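Local atomic coordinates of GDP-6-deoxy-D-mannose reductase (Pseudomonas aeruginosa, PDB entry 6X3B), a protein that probably catalyses the NADPH-dependent reduction of GDP-4-dehydro-6-deoxy-D-mannose to GDP-D-rhamnose for lipopolysaccharide O-antigen synthesis. Residues F26-L30 with P53-Y58; F179-G183 with R220-V225; N246-E252 with R286-H291. All blocks are in the same frame, centred on the assembly; numbering follows the deposited sequence.

The three contacts are spread along one mixed, largely parallel sheet of Rossmann type, and NADPH spans the gap between the first two. Contact 1 touches the adenosine half of the cofactor, whereas contact 2 places His181 against its nicotinamide; their centres lie about 25 Å apart and their nearest atoms about 10 Å. Contact 3 continues outward from contact 2, centre to centre about 10 Å, and the two touch directly: Asp221 OD2 lies 2.9 Å from Gly250 N, a probable hydrogen bond. Contact 3 does not touch NADPH, the Cys248 side chain being about 10 Å from it, and its centre is about 31 Å from that of contact 1.

Contact 1 (F26-L30 with P53-Y58); sequences FVTGL and PVPHRY. With NDP (NADPH dihydro-nicotinamide-adenine-dinucleotide phosphate), chain E.
Phe26 and Pro53 mark the nearest backbone approach, with their CA atoms still 7.7 Å apart, so the strand of residues 26-28 and the irregular loop 53-58 meet mainly through side chains and water. Tyr58 reaches across to the strand. Its side chain crosses that of Thr28 at about a right angle, and its phenol oxygen presses on the strand backbone, OH standing 3.2 Å from Thr28 CA. With chi1 at 61°, CG sits between the backbone N and the carbonyl carbon, which directs the ring inward from the loop. The hydroxyl then reaches the strand through two waters. One lies in the ring plane, 2.6 Å from Tyr58 OH, and donates to Val27 O at 2.7 Å. The other also bonds to Tyr58 OH and accepts from Gly29 N at 2.9 Å. Thr28 OG1 turns elsewhere, to His79 ND1 and Ala81 N.

Strand 23-28 is the first strand of the Rossmann fold, and the loop beginning at Gly29 carries the family's glycine-rich GxxGxxG signature. The positive phi of Gly29, 72°, favours glycine, and the cofactor ribose passes close by, with NADPH O3B 3.4 Å from Gly29 CA. The loop 53-58 comes after strand 49-51, the second strand of the same beta-alpha-beta unit; its Tyr58 O packs 3.7 Å from C2A of the adenine.

Beside this, apolar side chains meet. Leu30 and Val54 lie alongside each other, running in opposite senses, with Leu30 CD1 touching Val54 CG2 at 4.0 Å. The same Val54 methyl reaches the Phe26 ring obliquely, while Pro53 O approaches that ring at its edge, nearest to CE1. Trp70 and Phe26 pack with their rings edge-to-face.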
loop_
_atom_site.group_PDB
_atom_site.type_symbol
_atom_site.label_atom_id
_atom_site.label_comp_id
_atom_site.label_asym_id
_atom_site.label_seq_id
_atom_site.Cartn_x
_atom_site.Cartn_y
_atom_site.Cartn_z
ATOM N N PHE A 26 -3.799 -0.468 24.912
ATOM C CA PHE A 26 -3.330 -1.807 24.583
ATOM C C PHE A 26 -2.228 -1.693 23.542
ATOM O O PHE A 26 -2.356 -0.932 22.578
ATOM C CB PHE A 26 -4.469 -2.697 24.065
ATOM C CG PHE A 26 -4.054 -4.137 23.834
ATOM C CD1 PHE A 26 -4.139 -5.085 24.865
ATOM C CD2 PHE A 26 -3.561 -4.534 22.603
ATOM C CE1 PHE A 26 -3.738 -6.404 24.653
ATOM C CE2 PHE A 26 -3.159 -5.858 22.372
ATOM C CZ PHE A 26 -3.241 -6.790 23.399
ATOM N N VAL A 27 -1.143 -2.446 23.743
ATOM C CA VAL A 27 0.032 -2.407 22.875
ATOM C C VAL A 27 0.317 -3.824 22.385
ATOM O O VAL A 27 0.501 -4.740 23.197
ATOM C CB VAL A 27 1.265 -1.841 23.597
ATOM C CG1 VAL A 27 2.469 -1.819 22.633
ATOM C CG2 VAL A 27 0.982 -0.428 24.138
ATOM N N THR A 28 0.343 -4.011 21.072
ATOM C CA THR A 28 0.853 -5.272 20.542
ATOM C C THR A 28 2.367 -5.216 20.474
ATOM O O THR A 28 2.964 -4.144 20.449
ATOM C CB THR A 28 0.309 -5.564 19.136
ATOM O OG1 THR A 28 0.915 -4.656 18.201
ATOM C CG2 THR A 28 -1.216 -5.410 19.102
ATOM N N GLY A 29 2.995 -6.392 20.413
ATOM C CA GLY A 29 4.440 -6.429 20.285
ATOM C C GLY A 29 5.181 -6.024 21.531
ATOM O O GLY A 29 6.332 -5.583 21.453
ATOM N N LEU A 30 4.542 -6.137 22.693
ATOM C CA LEU A 30 5.195 -5.693 23.921
ATOM C C LEU A 30 6.491 -6.447 24.202
ATOM O O LEU A 30 7.359 -5.918 24.903
ATOM C CB LEU A 30 4.239 -5.832 25.103
ATOM C CG LEU A 30 3.316 -4.626 25.299
ATOM C CD1 LEU A 30 2.256 -4.978 26.330
ATOM C CD2 LEU A 30 4.090 -3.365 25.700
ATOM N N PRO A 53 -3.066 -5.197 30.642
ATOM C CA PRO A 53 -2.375 -6.489 30.616
ATOM C C PRO A 53 -2.755 -7.282 29.375
ATOM O O PRO A 53 -3.798 -7.074 28.746
ATOM C CB PRO A 53 -2.861 -7.178 31.900
ATOM C CG PRO A 53 -4.218 -6.562 32.149
ATOM C CD PRO A 53 -4.071 -5.115 31.722
ATOM N N VAL A 54 -1.867 -8.194 29.005
ATOM C CA VAL A 54 -2.116 -9.132 27.917
ATOM C C VAL A 54 -2.567 -10.447 28.554
ATOM O O VAL A 54 -1.766 -11.081 29.254
ATOM C CB VAL A 54 -0.869 -9.323 27.049
ATOM C CG1 VAL A 54 -1.202 -10.187 25.828
ATOM C CG2 VAL A 54 -0.336 -7.961 26.618
ATOM N N PRO A 55 -3.826 -10.860 28.378
ATOM C CA PRO A 55 -4.334 -12.029 29.123
ATOM C C PRO A 55 -3.647 -13.342 28.797
ATOM O O PRO A 55 -3.617 -14.234 29.657
ATOM C CB PRO A 55 -5.817 -12.076 28.733
ATOM C CG PRO A 55 -6.145 -10.710 28.268
ATOM C CD PRO A 55 -4.894 -10.143 27.667
ATOM N N HIS A 56 -3.119 -13.509 27.587
ATOM C CA HIS A 56 -2.519 -14.779 27.185
ATOM C C HIS A 56 -1.732 -14.526 25.907
ATOM O O HIS A 56 -1.892 -13.485 25.265
ATOM C CB HIS A 56 -3.598 -15.847 26.982
ATOM C CG HIS A 56 -4.692 -15.424 26.044
ATOM N ND1 HIS A 56 -4.542 -15.445 24.673
ATOM C CD2 HIS A 56 -5.940 -14.957 26.279
ATOM C CE1 HIS A 56 -5.654 -15.009 24.103
ATOM N NE2 HIS A 56 -6.519 -14.708 25.053
ATOM N N ARG A 57 -0.877 -15.482 25.542
ATOM C CA ARG A 57 -0.125 -15.355 24.300
ATOM C C ARG A 57 -1.091 -15.360 23.120
ATOM O O ARG A 57 -2.136 -16.013 23.152
ATOM C CB ARG A 57 0.894 -16.488 24.156
ATOM N N TYR A 58 -0.747 -14.613 22.074
ATOM C CA TYR A 58 -1.621 -14.530 20.915
ATOM C C TYR A 58 -0.780 -14.503 19.652
ATOM O O TYR A 58 0.411 -14.182 19.669
ATOM C CB TYR A 58 -2.563 -13.308 20.998
ATOM C CG TYR A 58 -1.842 -11.983 21.037
ATOM C CD1 TYR A 58 -1.434 -11.421 22.247
ATOM C CD2 TYR A 58 -1.563 -11.298 19.862
ATOM C CE1 TYR A 58 -0.764 -10.213 22.276
ATOM C CE2 TYR A 58 -0.904 -10.095 19.877
ATOM C CZ TYR A 58 -0.514 -9.548 21.082
ATOM O OH TYR A 58 0.161 -8.361 21.072
HETATM P PA NDP E . 10.703 -6.699 17.050
HETATM O O1A NDP E . 10.920 -7.601 15.882
HETATM O O2A NDP E . 11.813 -6.525 18.031
HETATM O O5B NDP E . 9.374 -7.141 17.826
HETATM C C5B NDP E . 8.264 -7.677 17.067
HETATM C C4B NDP E . 7.146 -8.030 18.015
HETATM O O4B NDP E . 6.021 -8.545 17.259
HETATM C C3B NDP E . 7.471 -9.100 19.070
HETATM O O3B NDP E . 6.913 -8.755 20.332
HETATM C C2B NDP E . 6.840 -10.356 18.483
HETATM O O2B NDP E . 6.467 -11.261 19.520
HETATM C C1B NDP E . 5.605 -9.769 17.817
HETATM N N9A NDP E . 5.051 -10.604 16.760
HETATM C C8A NDP E . 5.681 -11.002 15.607
HETATM N N7A NDP E . 4.935 -11.758 14.843
HETATM C C5A NDP E . 3.737 -11.869 15.534
HETATM C C6A NDP E . 2.536 -12.543 15.251
HETATM N N6A NDP E . 2.377 -13.255 14.139
HETATM N N1A NDP E . 1.528 -12.455 16.151
HETATM C C2A NDP E . 1.734 -11.730 17.258
HETATM N N3A NDP E . 2.817 -11.053 17.631
HETATM C C4A NDP E . 3.796 -11.162 16.718
HETATM O O3 NDP E . 10.278 -5.252 16.513
HETATM P PN NDP E . 10.752 -3.791 16.967
HETATM O O1N NDP E . 10.334 -3.577 18.383
HETATM O O2N NDP E . 12.193 -3.630 16.620
HETATM O O5D NDP E . 9.867 -2.864 16.005
HETATM C C5D NDP E . 8.611 -2.344 16.501
HETATM C C4D NDP E . 7.873 -1.679 15.365
HETATM O O4D NDP E . 8.668 -0.573 14.869
HETATM C C3D NDP E . 7.578 -2.570 14.150
HETATM O O3D NDP E . 6.298 -2.285 13.604
HETATM C C2D NDP E . 8.712 -2.196 13.200
HETATM O O2D NDP E . 8.395 -2.437 11.838
HETATM C C1D NDP E . 8.881 -0.708 13.485
HETATM N N1N NDP E . 10.253 -0.216 13.161
HETATM C C2N NDP E . 11.325 -0.549 13.943
HETATM C C3N NDP E . 12.558 0.013 13.752
HETATM C C7N NDP E . 13.715 -0.583 14.458
HETATM O O7N NDP E . 14.852 -0.153 14.242
HETATM N N7N NDP E . 13.489 -1.572 15.311
HETATM C C4N NDP E . 12.666 1.191 12.846
HETATM C C5N NDP E . 11.469 1.422 12.022
HETATM C C6N NDP E . 10.460 0.583 12.063
HETATM P P2B NDP E . 7.281 -12.652 19.406
HETATM O O1X NDP E . 6.788 -13.508 20.553
HETATM O O2X NDP E . 6.949 -13.256 18.059
HETATM O O3X NDP E . 8.752 -12.315 19.534
HETATM O O HOH W 1 1.329 -7.289 23.176
HETATM O O HOH W 2 2.817 -9.278 20.074
#

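Contact 2 (F179-G183 with R220-V225); sequences FNHIG and RDFLDV. With NDP (NADPH dihydro-nicotinamide-adenine-dinucleotide phosphate), chain E.
Round the Phe222 ring, Asn180 CB and Ile182 CG1 come in obliquely and His181 O lies at the edge. CD1 is the ring atom nearest to both side chains, 3.4 Å from Asn180 CB and 3.5 Å from Ile182 CG1. The His181 imidazole has the NADPH nicotinamide over one face, with C3N 3.6 Å above the plane and offset toward the rim, and Phe179 O at its edge. These are neighbouring parallel strands of the Rossmann sheet: Asn180, Ile182 and Phe222 side chains share one face, while His181 and Leu223 share the other.

The short axes are 38° apart, and the backbone bonds alternate as in parallel strands: Asn180 O accepts from Leu223 N, and Leu223 O from Ile182 N. Ile182 O then takes Val225 N at 2.9 Å, where helix 225-238 begins; Asp224 OD1 caps that helix at Gln226 N, while OD2 bonds to Ser309 OG.

A hydrogen bond from His181 ND1 to Phe179 O, 3.0 Å long and in the carbonyl plane, fixes the rotation of the imidazole. Held this way, ND1 sits 3.3 Å from NADPH C4N, the carbon that carries the transferable hydride in this cofactor. At the far end, a water donates to Asn180 OD1 at 2.7 Å and accepts from Asp221 N.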
loop_
_atom_site.group_PDB
_atom_site.type_symbol
_atom_site.label_atom_id
_atom_site.label_comp_id
_atom_site.label_asym_id
_atom_site.label_seq_id
_atom_site.Cartn_x
_atom_site.Cartn_y
_atom_site.Cartn_z
ATOM N N PHE A 179 12.033 6.798 11.769
ATOM C CA PHE A 179 13.271 6.517 11.060
ATOM C C PHE A 179 14.167 5.693 11.991
ATOM O O PHE A 179 13.649 4.901 12.784
ATOM C CB PHE A 179 13.887 7.833 10.553
ATOM C CG PHE A 179 13.130 8.430 9.357
ATOM C CD1 PHE A 179 11.773 8.710 9.446
ATOM C CD2 PHE A 179 13.772 8.667 8.146
ATOM C CE1 PHE A 179 11.065 9.251 8.360
ATOM C CE2 PHE A 179 13.083 9.211 7.062
ATOM C CZ PHE A 179 11.720 9.496 7.166
ATOM N N ASN A 180 15.484 5.805 11.832
ATOM C CA ASN A 180 16.437 4.951 12.592
ATOM C C ASN A 180 16.256 5.076 14.111
ATOM O O ASN A 180 16.123 6.202 14.604
ATOM C CB ASN A 180 17.879 5.143 12.123
ATOM C CG ASN A 180 18.102 4.572 10.739
ATOM O OD1 ASN A 180 17.623 5.124 9.756
ATOM N ND2 ASN A 180 18.812 3.460 10.659
ATOM N N HIS A 181 16.271 3.975 14.818
ATOM C CA HIS A 181 16.142 3.887 16.296
ATOM C C HIS A 181 17.498 3.514 16.898
ATOM O O HIS A 181 18.244 2.767 16.251
ATOM C CB HIS A 181 15.260 2.699 16.708
ATOM C CG HIS A 181 13.792 2.828 16.484
ATOM N ND1 HIS A 181 13.261 3.288 15.308
ATOM C CD2 HIS A 181 12.743 2.486 17.259
ATOM C CE1 HIS A 181 11.950 3.261 15.374
ATOM N NE2 HIS A 181 11.609 2.770 16.559
ATOM N N ILE A 182 17.782 3.954 18.084
ATOM C CA ILE A 182 19.006 3.560 18.836
ATOM C C ILE A 182 18.547 3.170 20.243
ATOM O O ILE A 182 17.842 3.973 20.869
ATOM C CB ILE A 182 20.061 4.680 18.888
ATOM C CG1 ILE A 182 20.533 5.103 17.497
ATOM C CG2 ILE A 182 21.230 4.251 19.758
ATOM C CD1 ILE A 182 21.576 6.192 17.518
ATOM N N GLY A 183 18.882 1.961 20.691
ATOM C CA GLY A 183 18.515 1.571 22.034
ATOM C C GLY A 183 19.015 0.190 22.404
ATOM O O GLY A 183 19.350 -0.631 21.549
ATOM N N ARG A 220 22.361 8.841 8.279
ATOM C CA ARG A 220 20.987 8.444 8.525
ATOM C C ARG A 220 20.409 9.324 9.630
ATOM O O ARG A 220 21.129 10.009 10.355
ATOM C CB ARG A 220 20.875 6.954 8.905
ATOM C CG ARG A 220 21.260 5.966 7.786
ATOM C CD ARG A 220 20.205 5.951 6.678
ATOM N NE ARG A 220 20.466 4.925 5.658
ATOM C CZ ARG A 220 21.166 5.141 4.547
ATOM N NH1 ARG A 220 21.705 6.333 4.329
ATOM N NH2 ARG A 220 21.350 4.164 3.664
ATOM N N ASP A 221 19.094 9.293 9.751
ATOM C CA ASP A 221 18.367 10.059 10.761
ATOM C C ASP A 221 18.064 9.129 11.939
ATOM O O ASP A 221 17.255 8.207 11.799
ATOM C CB ASP A 221 17.083 10.615 10.150
ATOM C CG ASP A 221 16.351 11.563 11.069
ATOM O OD1 ASP A 221 16.344 11.297 12.302
ATOM O OD2 ASP A 221 15.761 12.563 10.554
ATOM N N PHE A 222 18.678 9.392 13.103
ATOM C CA PHE A 222 18.543 8.564 14.301
ATOM C C PHE A 222 17.785 9.259 15.429
ATOM O O PHE A 222 17.951 10.461 15.658
ATOM C CB PHE A 222 19.920 8.170 14.866
ATOM C CG PHE A 222 20.714 7.261 13.971
ATOM C CD1 PHE A 222 20.586 5.885 14.073
ATOM C CD2 PHE A 222 21.633 7.783 13.065
ATOM C CE1 PHE A 222 21.337 5.042 13.246
ATOM C CE2 PHE A 222 22.375 6.947 12.246
ATOM C CZ PHE A 222 22.222 5.582 12.334
ATOM N N LEU A 223 17.008 8.465 16.181
ATOM C CA LEU A 223 16.421 8.856 17.457
ATOM C C LEU A 223 16.696 7.788 18.508
ATOM O O LEU A 223 16.689 6.589 18.209
ATOM C CB LEU A 223 14.897 9.040 17.348
ATOM C CG LEU A 223 14.364 10.261 16.602
ATOM C CD1 LEU A 223 12.862 10.108 16.397
ATOM C CD2 LEU A 223 14.677 11.523 17.398
ATOM N N ASP A 224 16.900 8.216 19.753
ATOM C CA ASP A 224 16.821 7.269 20.855
ATOM C C ASP A 224 15.428 6.660 20.906
ATOM O O ASP A 224 14.430 7.341 20.652
ATOM C CB ASP A 224 17.117 7.948 22.200
ATOM C CG ASP A 224 17.389 6.934 23.302
ATOM O OD1 ASP A 224 16.431 6.456 23.946
ATOM O OD2 ASP A 224 18.568 6.595 23.492
ATOM N N VAL A 225 15.356 5.372 21.258
ATOM C CA VAL A 225 14.060 4.697 21.346
ATOM C C VAL A 225 13.115 5.427 22.297
ATOM O O VAL A 225 11.895 5.408 22.105
ATOM C CB VAL A 225 14.260 3.221 21.756
ATOM C CG1 VAL A 225 14.941 3.116 23.118
ATOM C CG2 VAL A 225 12.935 2.451 21.731
HETATM P PA NDP E . 10.703 -6.699 17.050
HETATM O O1A NDP E . 10.920 -7.601 15.882
HETATM O O2A NDP E . 11.813 -6.525 18.031
HETATM O O5B NDP E . 9.374 -7.141 17.826
HETATM C C5B NDP E . 8.264 -7.677 17.067
HETATM C C4B NDP E . 7.146 -8.030 18.015
HETATM O O4B NDP E . 6.021 -8.545 17.259
HETATM C C3B NDP E . 7.471 -9.100 19.070
HETATM O O3B NDP E . 6.913 -8.755 20.332
HETATM C C2B NDP E . 6.840 -10.356 18.483
HETATM O O2B NDP E . 6.467 -11.261 19.520
HETATM C C1B NDP E . 5.605 -9.769 17.817
HETATM N N9A NDP E . 5.051 -10.604 16.760
HETATM C C8A NDP E . 5.681 -11.002 15.607
HETATM N N7A NDP E . 4.935 -11.758 14.843
HETATM C C5A NDP E . 3.737 -11.869 15.534
HETATM C C6A NDP E . 2.536 -12.543 15.251
HETATM N N6A NDP E . 2.377 -13.255 14.139
HETATM N N1A NDP E . 1.528 -12.455 16.151
HETATM C C2A NDP E . 1.734 -11.730 17.258
HETATM N N3A NDP E . 2.817 -11.053 17.631
HETATM C C4A NDP E . 3.796 -11.162 16.718
HETATM O O3 NDP E . 10.278 -5.252 16.513
HETATM P PN NDP E . 10.752 -3.791 16.967
HETATM O O1N NDP E . 10.334 -3.577 18.383
HETATM O O2N NDP E . 12.193 -3.630 16.620
HETATM O O5D NDP E . 9.867 -2.864 16.005
HETATM C C5D NDP E . 8.611 -2.344 16.501
HETATM C C4D NDP E . 7.873 -1.679 15.365
HETATM O O4D NDP E . 8.668 -0.573 14.869
HETATM C C3D NDP E . 7.578 -2.570 14.150
HETATM O O3D NDP E . 6.298 -2.285 13.604
HETATM C C2D NDP E . 8.712 -2.196 13.200
HETATM O O2D NDP E . 8.395 -2.437 11.838
HETATM C C1D NDP E . 8.881 -0.708 13.485
HETATM N N1N NDP E . 10.253 -0.216 13.161
HETATM C C2N NDP E . 11.325 -0.549 13.943
HETATM C C3N NDP E . 12.558 0.013 13.752
HETATM C C7N NDP E . 13.715 -0.583 14.458
HETATM O O7N NDP E . 14.852 -0.153 14.242
HETATM N N7N NDP E . 13.489 -1.572 15.311
HETATM C C4N NDP E . 12.666 1.191 12.846
HETATM C C5N NDP E . 11.469 1.422 12.022
HETATM C C6N NDP E . 10.460 0.583 12.063
HETATM P P2B NDP E . 7.281 -12.652 19.406
HETATM O O1X NDP E . 6.788 -13.508 20.553
HETATM O O2X NDP E . 6.949 -13.256 18.059
HETATM O O3X NDP E . 8.752 -12.315 19.534
HETATM O O HOH W 3 17.224 7.408 8.438
HETATM O O HOH W 4 18.980 2.579 7.652
#

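Contact 3 (N246-E252 with R286-H291); sequences NVCSGQE and RVRGSH
Glu252, the residue most covered in this contact, meets Arg286 and Arg288 with its carboxylate. Arg286 grips it side-on: NE donates to Glu252 OE1 at 2.9 Å on the syn side, and NH2 donates to OE2 at 2.8 Å through that oxygen's syn lone pair. The carboxylate and guanidinium planes lie 29° apart, close enough to coplanar for both bonds to run near the guanidinium plane. In the conformer described here, one of two deposited, Arg288 NH1 also reaches OE2 at 2.6 Å, nearly along its C-O axis, so OE2 accepts from two arginines when Arg288 is in this position. Ser219 OG bonds to OE1, and such partners would probably favour the charged carboxylate. The aliphatic part contributes too: Glu252 CG rests on Val287 O and on Arg288 CB.

This salt-bridge network ties the segment after strand 244-247 of the Rossmann sheet, at the start of strand 252-254, to the loop before helix 292-298, in the carboxy-terminal part of the chain, which in extended short-chain dehydrogenases usually helps to form the substrate-binding region. Between the charged end and the histidine end the backbones close in, Gly250 CA making a CA-H...O contact with Gly289 O at 3.1 Å. Asp221 OD2, on strand 219-224, accepts from both Gly250 N and Gly289 N.

His291, the N-cap residue of helix 292-298, takes the other end. Its chi1 of 61° swings the ring to Cys248, and ND1 donates to Cys248 O at 2.7 Å, the donor lying above the carbonyl plane. The rings of Trp300 and His291 meet edge-to-face. Cys248 SG lies tightly over the opposing backbone, 3.4 Å from Gly289 C. Beyond it, Asn246 ND2 donates in the carbonyl plane to a lone pair of Ser290 O at 3.2 Å, while Asn246 OD1 bonds to Tyr129 OH.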
loop_
_atom_site.group_PDB
_atom_site.type_symbol
_atom_site.label_atom_id
_atom_site.label_comp_id
_atom_site.label_asym_id
_atom_site.label_seq_id
_atom_site.Cartn_x
_atom_site.Cartn_y
_atom_site.Cartn_z
ATOM N N ASN A 246 5.912 11.516 10.116
ATOM C CA ASN A 246 7.293 11.082 10.321
ATOM C C ASN A 246 7.666 11.232 11.792
ATOM O O ASN A 246 7.321 12.226 12.430
ATOM C CB ASN A 246 8.270 11.920 9.506
ATOM C CG ASN A 246 8.161 11.681 8.012
ATOM O OD1 ASN A 246 7.633 10.654 7.555
ATOM N ND2 ASN A 246 8.683 12.624 7.244
ATOM N N VAL A 247 8.403 10.260 12.313
ATOM C CA VAL A 247 8.999 10.362 13.645
ATOM C C VAL A 247 10.508 10.266 13.436
ATOM O O VAL A 247 11.043 9.183 13.167
ATOM C CB VAL A 247 8.477 9.287 14.606
ATOM C CG1 VAL A 247 9.195 9.397 15.981
ATOM C CG2 VAL A 247 6.930 9.404 14.788
ATOM N N CYS A 248 11.201 11.402 13.542
ATOM C CA CYS A 248 12.611 11.487 13.179
ATOM C C CYS A 248 13.229 12.693 13.876
ATOM O O CYS A 248 12.532 13.542 14.440
ATOM C CB CYS A 248 12.783 11.583 11.651
ATOM S SG CYS A 248 11.794 12.936 10.919
ATOM N N SER A 249 14.557 12.752 13.837
ATOM C CA SER A 249 15.290 13.838 14.477
ATOM C C SER A 249 15.461 15.058 13.578
ATOM O O SER A 249 15.674 16.164 14.085
ATOM C CB SER A 249 16.682 13.354 14.905
ATOM O OG SER A 249 17.528 13.273 13.761
ATOM N N GLY A 250 15.396 14.887 12.259
ATOM C CA GLY A 250 15.735 15.987 11.383
ATOM C C GLY A 250 17.218 16.277 11.313
ATOM O O GLY A 250 17.612 17.296 10.741
ATOM N N GLN A 251 18.061 15.415 11.880
ATOM C CA GLN A 251 19.507 15.584 11.823
ATOM C C GLN A 251 20.151 14.355 11.199
ATOM O O GLN A 251 19.841 13.225 11.589
ATOM C CB GLN A 251 20.078 15.829 13.217
ATOM C CG GLN A 251 19.502 17.057 13.896
ATOM C CD GLN A 251 20.548 17.828 14.661
ATOM O OE1 GLN A 251 21.088 17.347 15.659
ATOM N NE2 GLN A 251 20.861 19.030 14.180
ATOM N N GLU A 252 21.043 14.578 10.237
ATOM C CA GLU A 252 21.858 13.499 9.680
ATOM C C GLU A 252 23.035 13.176 10.587
ATOM O O GLU A 252 23.732 14.075 11.060
ATOM C CB GLU A 252 22.409 13.885 8.309
ATOM C CG GLU A 252 21.396 13.892 7.228
ATOM C CD GLU A 252 21.960 14.435 5.945
ATOM O OE1 GLU A 252 22.943 13.848 5.424
ATOM O OE2 GLU A 252 21.425 15.460 5.479
ATOM N N ARG A 286 22.378 9.525 1.875
ATOM C CA ARG A 286 21.974 10.450 2.927
ATOM C C ARG A 286 20.474 10.371 3.161
ATOM O O ARG A 286 19.690 10.370 2.212
ATOM C CB ARG A 286 22.349 11.894 2.573
ATOM C CG ARG A 286 23.828 12.104 2.282
ATOM C CD ARG A 286 24.057 13.502 1.759
ATOM N NE ARG A 286 23.456 14.480 2.648
ATOM C CZ ARG A 286 23.366 15.775 2.380
ATOM N NH1 ARG A 286 23.854 16.249 1.240
ATOM N NH2 ARG A 286 22.797 16.593 3.254
ATOM N N VAL A 287 20.076 10.333 4.431
ATOM C CA VAL A 287 18.669 10.353 4.807
ATOM C C VAL A 287 18.505 11.360 5.930
ATOM O O VAL A 287 19.172 11.255 6.971
ATOM C CB VAL A 287 18.137 8.977 5.245
ATOM C CG1 VAL A 287 16.653 9.102 5.690
ATOM C CG2 VAL A 287 18.278 7.950 4.126
ATOM N N ARG A 288 17.649 12.349 5.700
ATOM C CA ARG A 288 17.222 13.296 6.724
ATOM C C ARG A 288 15.706 13.395 6.648
ATOM O O ARG A 288 15.159 13.631 5.570
ATOM C CB ARG A 288 17.868 14.668 6.495
ATOM C CG ARG A 288 17.992 15.532 7.722
ATOM C CD ARG A 288 18.921 16.708 7.444
ATOM N NE ARG A 288 18.315 17.718 6.578
ATOM C CZ ARG A 288 18.658 17.930 5.309
ATOM N NH1 ARG A 288 19.609 17.195 4.741
ATOM N NH2 ARG A 288 18.053 18.887 4.612
ATOM N N GLY A 289 15.022 13.204 7.773
ATOM C CA GLY A 289 13.578 13.310 7.790
ATOM C C GLY A 289 13.134 14.660 8.314
ATOM O O GLY A 289 13.853 15.311 9.061
ATOM N N SER A 290 11.932 15.089 7.928
ATOM C CA SER A 290 11.310 16.257 8.553
ATOM C C SER A 290 10.272 15.808 9.574
ATOM O O SER A 290 9.396 14.995 9.263
ATOM C CB SER A 290 10.643 17.175 7.527
ATOM O OG SER A 290 9.692 18.034 8.152
ATOM N N HIS A 291 10.359 16.352 10.785
ATOM C CA HIS A 291 9.347 16.101 11.802
ATOM C C HIS A 291 8.481 17.326 12.051
ATOM O O HIS A 291 7.833 17.410 13.098
ATOM C CB HIS A 291 9.984 15.622 13.109
ATOM C CG HIS A 291 10.928 16.605 13.738
ATOM N ND1 HIS A 291 12.189 16.250 14.163
ATOM C CD2 HIS A 291 10.786 17.920 14.039
ATOM C CE1 HIS A 291 12.787 17.303 14.694
ATOM N NE2 HIS A 291 11.961 18.331 14.622
#